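Local coordinates for acetone carboxylase alpha subunit (Xanthobacter autotrophicus Py2, PDB 5M45), which serves as one subunit of a six-chain, manganese-containing enzyme assembly and belongs to the hydantoinase B/oxoprolinase family, at residues A[25-28]-A[29-32]; A[418-422]-A[423-427]; A[712-715]-A[716-720]. One frame throughout, in Å; residues are numbered along the deposited sequence.

Contact 1: A[25-28]-A[29-32]; sequences KEHR and DRLM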
ATOM      1  N   LYS A  25      -0.793   1.137  30.152  1.00 16.27           N
ATOM      2  CA  LYS A  25      -0.092   2.436  30.261  1.00 16.96           C
ATOM      3  C   LYS A  25       0.268   2.780  31.716  1.00 16.84           C
ATOM      4  O   LYS A  25       1.378   3.232  31.968  1.00 16.62           O
ATOM      5  CB  LYS A  25      -0.907   3.580  29.619  1.00 18.13           C
ATOM      6  CG  LYS A  25      -0.169   4.928  29.651  1.00 19.08           C
ATOM      7  CD  LYS A  25      -0.807   5.982  28.767  1.00 20.20           C
ATOM      8  CE  LYS A  25      -0.301   7.407  29.057  1.00 21.21           C
ATOM      9  NZ  LYS A  25       1.192   7.473  29.019  1.00 21.65           N
ATOM     10  N   GLU A  26      -0.654   2.547  32.661  1.00 17.07           N
ATOM     11  CA  GLU A  26      -0.385   2.767  34.098  1.00 17.49           C
ATOM     12  C   GLU A  26       0.819   1.936  34.557  1.00 17.11           C
ATOM     13  O   GLU A  26       1.712   2.458  35.261  1.00 16.90           O
ATOM     14  CB  GLU A  26      -1.609   2.436  34.968  1.00 18.28           C
ATOM     15  CG  GLU A  26      -2.695   3.517  34.952  1.00 19.06           C
ATOM     16  CD  GLU A  26      -4.039   3.062  35.517  1.00 20.00           C
ATOM     17  OE1 GLU A  26      -4.179   1.849  35.851  1.00 20.05           O
ATOM     18  OE2 GLU A  26      -4.940   3.950  35.603  1.00 20.46           O
ATOM     19  N   HIS A  27       0.843   0.665  34.131  1.00 16.43           N
ATOM     20  CA  HIS A  27       1.888  -0.281  34.474  1.00 16.01           C
ATOM     21  C   HIS A  27       3.268   0.177  33.943  1.00 15.88           C
ATOM     22  O   HIS A  27       4.231   0.320  34.695  1.00 16.00           O
ATOM     23  CB  HIS A  27       1.501  -1.662  33.917  1.00 15.66           C
ATOM     24  CG  HIS A  27       2.431  -2.782  34.295  1.00 15.62           C
ATOM     25  ND1 HIS A  27       2.528  -3.266  35.588  1.00 15.79           N
ATOM     26  CD2 HIS A  27       3.260  -3.548  33.551  1.00 15.04           C
ATOM     27  CE1 HIS A  27       3.376  -4.276  35.615  1.00 15.41           C
ATOM     28  NE2 HIS A  27       3.837  -4.464  34.394  1.00 14.99           N
ATOM     29  N   ARG A  28       3.347   0.419  32.644  1.00 15.69           N
ATOM     30  CA  ARG A  28       4.599   0.895  32.038  1.00 15.34           C
ATOM     31  C   ARG A  28       5.059   2.239  32.627  1.00 16.22           C
ATOM     32  O   ARG A  28       6.224   2.388  32.958  1.00 16.19           O
ATOM     33  CB  ARG A  28       4.507   0.979  30.512  1.00 14.89           C
ATOM     34  CG  ARG A  28       5.812   1.476  29.899  1.00 14.63           C
ATOM     35  CD  ARG A  28       5.943   1.288  28.420  1.00 14.32           C
ATOM     36  NE  ARG A  28       7.260   1.750  27.972  1.00 14.34           N
ATOM     37  CZ  ARG A  28       7.550   2.977  27.525  1.00 14.72           C
ATOM     38  NH1 ARG A  28       6.612   3.923  27.420  1.00 14.99           N
ATOM     39  NH2 ARG A  28       8.795   3.269  27.174  1.00 14.96           N
ATOM     40  N   ASP A  29       4.152   3.208  32.776  1.00 17.02           N
ATOM     41  CA  ASP A  29       4.536   4.522  33.324  1.00 18.18           C
ATOM     42  C   ASP A  29       5.159   4.417  34.743  1.00 18.40           C
ATOM     43  O   ASP A  29       6.134   5.132  35.041  1.00 18.25           O
ATOM     44  CB  ASP A  29       3.367   5.516  33.312  1.00 19.10           C
ATOM     45  CG  ASP A  29       2.988   6.009  31.894  1.00 19.76           C
ATOM     46  OD1 ASP A  29       3.681   5.748  30.885  1.00 20.52           O
ATOM     47  OD2 ASP A  29       1.938   6.663  31.766  1.00 20.45           O
ATOM     48  N   ARG A  30       4.603   3.534  35.592  1.00 18.50           N
ATOM     49  CA  ARG A  30       5.115   3.293  36.955  1.00 18.76           C
ATOM     50  C   ARG A  30       6.537   2.737  36.880  1.00 18.36           C
ATOM     51  O   ARG A  30       7.439   3.214  37.565  1.00 18.62           O
ATOM     52  CB  ARG A  30       4.184   2.336  37.753  1.00 18.84           C
ATOM     53  CG  ARG A  30       4.759   1.880  39.094  1.00 19.73           C
ATOM     54  CD  ARG A  30       3.770   1.136  39.989  1.00 20.25           C
ATOM     55  NE  ARG A  30       3.338  -0.132  39.370  1.00 19.73           N
ATOM     56  CZ  ARG A  30       3.967  -1.308  39.456  1.00 19.59           C
ATOM     57  NH1 ARG A  30       5.096  -1.451  40.092  1.00 20.06           N
ATOM     58  NH2 ARG A  30       3.429  -2.404  38.906  1.00 19.23           N
ATOM     59  N   LEU A  31       6.743   1.761  36.013  1.00 17.57           N
ATOM     60  CA  LEU A  31       8.066   1.156  35.836  1.00 17.53           C
ATOM     61  C   LEU A  31       9.119   2.116  35.259  1.00 17.49           C
ATOM     62  O   LEU A  31      10.276   2.111  35.706  1.00 17.67           O
ATOM     63  CB  LEU A  31       7.968  -0.109  34.991  1.00 17.07           C
ATOM     64  CG  LEU A  31       7.051  -1.222  35.522  1.00 17.28           C
ATOM     65  CD1 LEU A  31       7.091  -2.410  34.547  1.00 17.16           C
ATOM     66  CD2 LEU A  31       7.430  -1.686  36.896  1.00 17.71           C
ATOM     67  N   MET A  32       8.732   2.933  34.289  1.00 17.44           N
ATOM     68  CA  MET A  32       9.668   3.900  33.699  1.00 18.25           C
ATOM     69  C   MET A  32      10.059   5.009  34.705  1.00 19.10           C
ATOM     70  O   MET A  32      11.223   5.438  34.752  1.00 19.29           O
ATOM     71  CB  MET A  32       9.116   4.511  32.391  1.00 18.25           C
ATOM     72  CG  MET A  32       8.910   3.513  31.242  1.00 17.85           C
ATOM     73  SD  MET A  32      10.374   2.578  30.703  1.00 17.62           S
ATOM     74  CE  MET A  32      10.216   1.113  31.749  1.00 16.76           C
TER
HETATM   75  O   HOH W   1       3.859   4.057  28.392  1.00 21.39           O

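Contact 2: A[418-422]-A[423-427]; sequences SYFGR and GYLEE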
ATOM      1  N   SER A 418      39.822   0.484  23.479  1.00 14.76           N
ATOM      2  CA  SER A 418      39.760   0.168  24.929  1.00 14.85           C
ATOM      3  C   SER A 418      40.339  -1.235  25.192  1.00 14.57           C
ATOM      4  O   SER A 418      41.191  -1.412  26.067  1.00 14.51           O
ATOM      5  CB  SER A 418      38.327   0.316  25.504  1.00 14.81           C
ATOM      6  OG  SER A 418      37.461  -0.791  25.275  1.00 14.94           O
ATOM      7  N   TYR A 419      39.920  -2.205  24.380  1.00 14.40           N
ATOM      8  CA  TYR A 419      40.408  -3.585  24.499  1.00 14.45           C
ATOM      9  C   TYR A 419      41.910  -3.690  24.273  1.00 14.76           C
ATOM     10  O   TYR A 419      42.629  -4.377  25.042  1.00 15.17           O
ATOM     11  CB  TYR A 419      39.697  -4.525  23.501  1.00 14.44           C
ATOM     12  CG  TYR A 419      38.173  -4.602  23.531  1.00 14.14           C
ATOM     13  CD1 TYR A 419      37.433  -4.338  24.682  1.00 14.37           C
ATOM     14  CD2 TYR A 419      37.473  -4.993  22.374  1.00 14.16           C
ATOM     15  CE1 TYR A 419      36.033  -4.462  24.692  1.00 14.35           C
ATOM     16  CE2 TYR A 419      36.086  -5.138  22.370  1.00 14.11           C
ATOM     17  CZ  TYR A 419      35.371  -4.869  23.523  1.00 14.22           C
ATOM     18  OH  TYR A 419      34.012  -5.010  23.510  1.00 14.15           O
ATOM     19  N   PHE A 420      42.391  -3.002  23.244  1.00 14.62           N
ATOM     20  CA  PHE A 420      43.810  -3.004  22.889  1.00 14.80           C
ATOM     21  C   PHE A 420      44.682  -2.386  23.980  1.00 14.81           C
ATOM     22  O   PHE A 420      45.723  -2.969  24.376  1.00 14.86           O
ATOM     23  CB  PHE A 420      44.054  -2.297  21.528  1.00 14.92           C
ATOM     24  CG  PHE A 420      45.462  -2.421  21.061  1.00 15.27           C
ATOM     25  CD1 PHE A 420      46.443  -1.515  21.520  1.00 15.67           C
ATOM     26  CD2 PHE A 420      45.862  -3.511  20.291  1.00 15.29           C
ATOM     27  CE1 PHE A 420      47.787  -1.686  21.159  1.00 15.81           C
ATOM     28  CE2 PHE A 420      47.197  -3.672  19.936  1.00 15.59           C
ATOM     29  CZ  PHE A 420      48.143  -2.753  20.343  1.00 15.88           C
ATOM     30  N   GLY A 421      44.244  -1.235  24.490  1.00 14.74           N
ATOM     31  CA  GLY A 421      44.938  -0.554  25.580  1.00 14.78           C
ATOM     32  C   GLY A 421      45.061  -1.362  26.842  1.00 14.96           C
ATOM     33  O   GLY A 421      46.099  -1.319  27.524  1.00 15.28           O
ATOM     34  N   ARG A 422      44.018  -2.127  27.156  1.00 14.76           N
ATOM     35  CA  ARG A 422      43.965  -2.903  28.383  1.00 14.93           C
ATOM     36  C   ARG A 422      44.630  -4.270  28.276  1.00 15.24           C
ATOM     37  O   ARG A 422      44.968  -4.869  29.306  1.00 15.44           O
ATOM     38  CB  ARG A 422      42.515  -3.050  28.853  1.00 14.76           C
ATOM     39  CG  ARG A 422      42.368  -3.523  30.280  1.00 14.84           C
ATOM     40  CD  ARG A 422      41.023  -3.176  30.865  1.00 14.61           C
ATOM     41  NE  ARG A 422      40.903  -3.591  32.261  1.00 14.70           N
ATOM     42  CZ  ARG A 422      39.848  -3.333  33.026  1.00 14.61           C
ATOM     43  NH1 ARG A 422      38.811  -2.641  32.557  1.00 14.34           N
ATOM     44  NH2 ARG A 422      39.792  -3.785  34.246  1.00 14.76           N
ATOM     45  N   GLY A 423      44.841  -4.759  27.051  1.00 15.41           N
ATOM     46  CA  GLY A 423      45.474  -6.081  26.831  1.00 15.60           C
ATOM     47  C   GLY A 423      44.549  -7.217  26.441  1.00 15.56           C
ATOM     48  O   GLY A 423      45.036  -8.346  26.261  1.00 15.49           O
ATOM     49  N   TYR A 424      43.240  -6.936  26.293  1.00 15.44           N
ATOM     50  CA  TYR A 424      42.270  -7.939  25.799  1.00 15.50           C
ATOM     51  C   TYR A 424      42.302  -8.006  24.252  1.00 15.34           C
ATOM     52  O   TYR A 424      41.308  -7.793  23.570  1.00 15.13           O
ATOM     53  CB  TYR A 424      40.854  -7.722  26.401  1.00 15.40           C
ATOM     54  CG  TYR A 424      40.883  -7.809  27.918  1.00 15.68           C
ATOM     55  CD1 TYR A 424      41.291  -8.993  28.568  1.00 16.08           C
ATOM     56  CD2 TYR A 424      40.577  -6.715  28.720  1.00 15.76           C
ATOM     57  CE1 TYR A 424      41.429  -9.050  29.958  1.00 16.24           C
ATOM     58  CE2 TYR A 424      40.694  -6.762  30.100  1.00 16.02           C
ATOM     59  CZ  TYR A 424      41.129  -7.922  30.718  1.00 16.30           C
ATOM     60  OH  TYR A 424      41.209  -7.968  32.091  1.00 16.42           O
ATOM     61  N   LEU A 425      43.465  -8.373  23.727  1.00 15.69           N
ATOM     62  CA  LEU A 425      43.735  -8.346  22.268  1.00 15.75           C
ATOM     63  C   LEU A 425      42.825  -9.310  21.525  1.00 15.42           C
ATOM     64  O   LEU A 425      42.461  -9.049  20.364  1.00 15.36           O
ATOM     65  CB  LEU A 425      45.201  -8.717  21.954  1.00 16.38           C
ATOM     66  CG  LEU A 425      46.313  -7.944  22.647  1.00 17.19           C
ATOM     67  CD1 LEU A 425      47.664  -8.380  22.071  1.00 17.71           C
ATOM     68  CD2 LEU A 425      46.093  -6.459  22.500  1.00 17.20           C
ATOM     69  N   GLU A 426      42.449 -10.415  22.192  1.00 15.04           N
ATOM     70  CA  GLU A 426      41.513 -11.395  21.607  1.00 14.62           C
ATOM     71  C   GLU A 426      40.147 -10.809  21.179  1.00 14.20           C
ATOM     72  O   GLU A 426      39.519 -11.348  20.257  1.00 13.99           O
ATOM     73  CB  GLU A 426      41.322 -12.615  22.530  1.00 14.72           C
ATOM     74  CG  GLU A 426      40.506 -12.427  23.801  1.00 14.83           C
ATOM     75  CD  GLU A 426      41.256 -11.827  25.018  1.00 15.02           C
ATOM     76  OE1 GLU A 426      42.390 -11.308  24.877  1.00 15.03           O
ATOM     77  OE2 GLU A 426      40.697 -11.921  26.174  1.00 15.19           O
ATOM     78  N   GLU A 427      39.712  -9.738  21.834  1.00 13.84           N
ATOM     79  CA  GLU A 427      38.410  -9.105  21.574  1.00 13.64           C
ATOM     80  C   GLU A 427      38.459  -8.019  20.507  1.00 13.46           C
ATOM     81  O   GLU A 427      37.402  -7.592  20.032  1.00 13.29           O
ATOM     82  CB  GLU A 427      37.822  -8.492  22.851  1.00 13.71           C
ATOM     83  CG  GLU A 427      37.608  -9.480  23.999  1.00 14.05           C
ATOM     84  CD  GLU A 427      36.441 -10.448  23.803  1.00 14.12           C
ATOM     85  OE1 GLU A 427      35.719 -10.370  22.766  1.00 14.27           O
ATOM     86  OE2 GLU A 427      36.191 -11.306  24.720  1.00 14.38           O
TER
HETATM   87  O   HOH W   2      42.918  -5.850  33.180  1.00 16.50           O

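Contact 3: A[712-715]-A[716-720]; sequences TQVR and QMFAA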
ATOM      1  N   THR A 712      29.724  18.417  -5.738  1.00 14.92           N
ATOM      2  CA  THR A 712      28.454  18.796  -5.112  1.00 14.78           C
ATOM      3  C   THR A 712      28.061  17.849  -3.979  1.00 14.19           C
ATOM      4  O   THR A 712      27.495  18.287  -2.978  1.00 13.99           O
ATOM      5  CB  THR A 712      27.312  18.898  -6.125  1.00 15.39           C
ATOM      6  OG1 THR A 712      27.186  17.668  -6.818  1.00 15.50           O
ATOM      7  CG2 THR A 712      27.569  19.978  -7.148  1.00 16.24           C
ATOM      8  N   GLN A 713      28.378  16.567  -4.126  1.00 13.75           N
ATOM      9  CA  GLN A 713      28.046  15.587  -3.096  1.00 13.42           C
ATOM     10  C   GLN A 713      28.797  15.832  -1.766  1.00 13.11           C
ATOM     11  O   GLN A 713      28.206  15.651  -0.706  1.00 13.37           O
ATOM     12  CB  GLN A 713      28.222  14.135  -3.592  1.00 13.28           C
ATOM     13  CG  GLN A 713      29.646  13.661  -3.869  1.00 13.16           C
ATOM     14  CD  GLN A 713      30.254  14.139  -5.179  1.00 13.70           C
ATOM     15  OE1 GLN A 713      29.641  14.825  -5.995  1.00 14.52           O
ATOM     16  NE2 GLN A 713      31.490  13.775  -5.388  1.00 13.88           N
ATOM     17  N   VAL A 714      30.050  16.286  -1.825  1.00 12.78           N
ATOM     18  CA  VAL A 714      30.798  16.630  -0.617  1.00 12.52           C
ATOM     19  C   VAL A 714      30.208  17.901   0.061  1.00 12.80           C
ATOM     20  O   VAL A 714      29.951  17.932   1.279  1.00 12.50           O
ATOM     21  CB  VAL A 714      32.298  16.805  -0.924  1.00 12.63           C
ATOM     22  CG1 VAL A 714      33.067  17.294   0.303  1.00 12.49           C
ATOM     23  CG2 VAL A 714      32.900  15.500  -1.409  1.00 12.61           C
ATOM     24  N   ARG A 715      29.962  18.936  -0.736  1.00 13.42           N
ATOM     25  CA  ARG A 715      29.389  20.182  -0.188  1.00 13.70           C
ATOM     26  C   ARG A 715      27.982  20.001   0.387  1.00 13.31           C
ATOM     27  O   ARG A 715      27.681  20.594   1.421  1.00 13.29           O
ATOM     28  CB  ARG A 715      29.415  21.277  -1.229  1.00 14.70           C
ATOM     29  CG  ARG A 715      30.847  21.700  -1.511  1.00 15.55           C
ATOM     30  CD  ARG A 715      30.916  22.844  -2.472  1.00 16.61           C
ATOM     31  NE  ARG A 715      30.941  22.288  -3.818  1.00 17.24           N
ATOM     32  CZ  ARG A 715      30.189  22.679  -4.822  1.00 17.92           C
ATOM     33  NH1 ARG A 715      29.322  23.671  -4.709  1.00 18.75           N
ATOM     34  NH2 ARG A 715      30.335  22.067  -5.971  1.00 18.34           N
ATOM     35  N   GLN A 716      27.133  19.216  -0.265  1.00 12.92           N
ATOM     36  CA  GLN A 716      25.786  18.973   0.271  1.00 12.99           C
ATOM     37  C   GLN A 716      25.857  18.270   1.633  1.00 12.37           C
ATOM     38  O   GLN A 716      25.108  18.652   2.551  1.00 12.29           O
ATOM     39  CB  GLN A 716      24.935  18.147  -0.703  1.00 13.10           C
ATOM     40  CG  GLN A 716      23.465  18.073  -0.340  1.00 13.30           C
ATOM     41  CD  GLN A 716      23.173  17.058   0.779  1.00 12.91           C
ATOM     42  OE1 GLN A 716      23.890  16.067   0.945  1.00 12.36           O
ATOM     43  NE2 GLN A 716      22.109  17.314   1.541  1.00 13.20           N
ATOM     44  N   MET A 717      26.747  17.289   1.770  1.00 11.96           N
ATOM     45  CA  MET A 717      26.933  16.567   3.050  1.00 11.79           C
ATOM     46  C   MET A 717      27.300  17.507   4.222  1.00 11.66           C
ATOM     47  O   MET A 717      26.626  17.487   5.273  1.00 11.43           O
ATOM     48  CB  MET A 717      27.977  15.458   2.895  1.00 11.86           C
ATOM     49  CG  MET A 717      28.168  14.579   4.118  1.00 11.98           C
ATOM     50  SD  MET A 717      29.741  13.661   4.129  1.00 12.22           S
ATOM     51  CE  MET A 717      30.905  14.948   4.685  1.00 12.38           C
ATOM     52  N   PHE A 718      28.321  18.332   4.028  1.00 11.49           N
ATOM     53  CA  PHE A 718      28.685  19.338   5.052  1.00 11.60           C
ATOM     54  C   PHE A 718      27.561  20.347   5.299  1.00 12.03           C
ATOM     55  O   PHE A 718      27.210  20.593   6.462  1.00 12.32           O
ATOM     56  CB  PHE A 718      30.010  20.052   4.712  1.00 11.71           C
ATOM     57  CG  PHE A 718      31.237  19.171   4.903  1.00 11.27           C
ATOM     58  CD1 PHE A 718      31.625  18.757   6.178  1.00 11.06           C
ATOM     59  CD2 PHE A 718      31.983  18.735   3.815  1.00 11.24           C
ATOM     60  CE1 PHE A 718      32.751  17.969   6.353  1.00 10.79           C
ATOM     61  CE2 PHE A 718      33.090  17.914   3.983  1.00 10.93           C
ATOM     62  CZ  PHE A 718      33.485  17.553   5.264  1.00 10.70           C
ATOM     63  N   ALA A 719      26.918  20.874   4.248  1.00 12.25           N
ATOM     64  CA  ALA A 719      25.881  21.886   4.477  1.00 12.65           C
ATOM     65  C   ALA A 719      24.716  21.355   5.307  1.00 12.74           C
ATOM     66  O   ALA A 719      24.236  22.048   6.213  1.00 12.88           O
ATOM     67  CB  ALA A 719      25.382  22.481   3.184  1.00 13.16           C
ATOM     68  N   ALA A 720      24.257  20.146   4.992  1.00 12.68           N
ATOM     69  CA  ALA A 720      23.124  19.546   5.715  1.00 12.95           C
ATOM     70  C   ALA A 720      23.515  19.188   7.178  1.00 13.01           C
ATOM     71  O   ALA A 720      22.732  19.422   8.110  1.00 13.29           O
ATOM     72  CB  ALA A 720      22.621  18.310   4.981  1.00 12.88           C
TER
HETATM   73  O   HOH W   3      25.877  14.674   0.165  1.00 13.12           O

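Contact 1: A[25-28]-A[29-32]
K25 reaches forward one turn of helix 24-38 to D29 and forms a salt bridge, its NZ lying 3.0 Å from D29 OD2 on the syn lone-pair side of that oxygen. The lysine chain runs extended until its last torsion, where a bend (chi4 53°) swings the ammonium back onto the carboxylate. E124 of helix 111-124 gives NZ a second acidic partner, and the lysine therefore links two helices electrostatically. At E26 the contribution is from the backbone: its carbonyl O accepts R30 N at 3.1 Å, while the side chain starts off away from the following turn. H27 brings an aromatic ring to the next turn. L31 CD1 sits over one ring face, 4.2 Å from the centroid of the H27 ring, in a CH-pi contact. R30 NH2 also comes within 3.5 Å of H27 ND1, but the guanidinium and imidazole planes stand 70° apart and the approach is oblique. What connects the two polar groups is E22, whose carboxylate takes a bond from H27 ND1 and a salt bridge from R30 NE; Y265 holds H27 NE2 and so helps fix the rotation of the ring. R28 projects fully extended from CG to NE, which carries its guanidinium across M32. The methylene CG of M32 rests 3.9 Å above one face of the R28 guanidinium, over its centre. At the edge of the same group, in plane, a water accepts from R28 NH1 at 2.9 Å and donates to D29 OD1 at 3.0 Å, bridging two opposite charges not in direct contact. This is the classic i to i+4 pattern of an alpha helix, here one that flanks the pocket holding 3,6,9,12,15-pentaoxaheptadecan-1-ol, with the M32 side chain close to that ligand.

Contact 2: A[418-422]-A[423-427]
Y419 O receives two backbone donors, G423 N at 3.0 Å and Y424 N at 2.9 Å, where helix 401-422 ends. With the further bond from G423 N to F420 O, the pattern is consistent with a Schellman motif, although all three bonds are weak. Glycine suits the turning point: phi of 104° would jam a CB against R422 O. The apolar pairing expected of the motif is present between Y419 CB and Y424 CB, 4.5 Å apart. Y424 then centres an inverse gamma turn that leads into the 3-10 turn 425-427. That turn folds E427 back, so its CB makes a CH-pi contact over one face of the Y419 ring, 4.0 Å from the centroid. F420 also meets L425, their CD2 atoms 3.7 Å apart. R422 runs along the Y424 side chain in the same direction, its CG 3.7 Å from Y424 CE2. Farther out, T363 holds Y419 OH, and chains of other proteins bind the carboxylates of E426 and E427. One water accepts from R422 NE and donates to Y424 OH, which is also hydrogen-bonded to the backbone of another protein's chain. R422 NH1 donates to K280 O and T283 O.

Contact 3: A[712-715]-A[716-720]
Q716 opens the second turn of helix 712-724, its backbone N donating to T712 O at 2.9 Å. Its CB packs against the same carbonyl, and a bend at chi2 (-79°) turns the amide toward the C-terminal end of the helix. A water 2.7 Å from Q713 O lies between that carbonyl and the Q716 amide oxygen, although its very short approach to the latter makes this half of the bridge doubtful. The amide nitrogen is held by E746, so the glutamine ties the helix to a neighbouring loop. M717 has a weaker backbone link, N to Q713 O at 3.3 Å. Its thioether chain leaves CB extended and then turns, placing CE 3.6 Å above the plane of the adjacent F718 ring and over its centre, while the side chain also touches I315 and H317 of strand 313-324. F718 contributes both a backbone and an apolar contact. Its N donates almost straight to V714 O at 3.2 Å, with an N-H...O angle of 174°. The valine runs alongside the phenylalanine, and V714 CG1 meets F718 CE2 at 3.7 Å. The ring also comes near the carbonyl, CD2 being 3.3 Å from V714 O. F732 meets this ring with planes at about 45°. A719 closes the run with N bonded to R715 O at 2.9 Å; its methyl touches the same carbonyl, while the arginine side chain turns back to A710 O through NE. The turn is thus held by i to i+4 backbone bonds, that of M717 weak. V714, R715, M717 and F718 all pack on another protein's chain, while R715 NE and Q716 NE2 find polar partners in their own, so interface packing and internal polar pairing share one short helix.

Overall arrangement
The three contacts follow one another along the chain and remain spatially separate. Centres of contacts 1 and 2 are 40 Å apart, those of contacts 1 and 3 are 43 Å apart, and those of contacts 2 and 3 are 37 Å apart; even the nearest atoms of contacts 2 and 3 are about 25 Å from each other. Contact 1 alone of the three borders the 3,6,9,12,15-pentaoxaheptadecan-1-ol pocket: M32 comes within about 4 Å of the ligand, and R28 touches the pocket residue K120. A magnesium ion lies about 12 Å from the K25 side chain. Short-range helical packing thus occurs beside a ligand pocket in contact 1 and beside chains of other proteins in contacts 2 and 3.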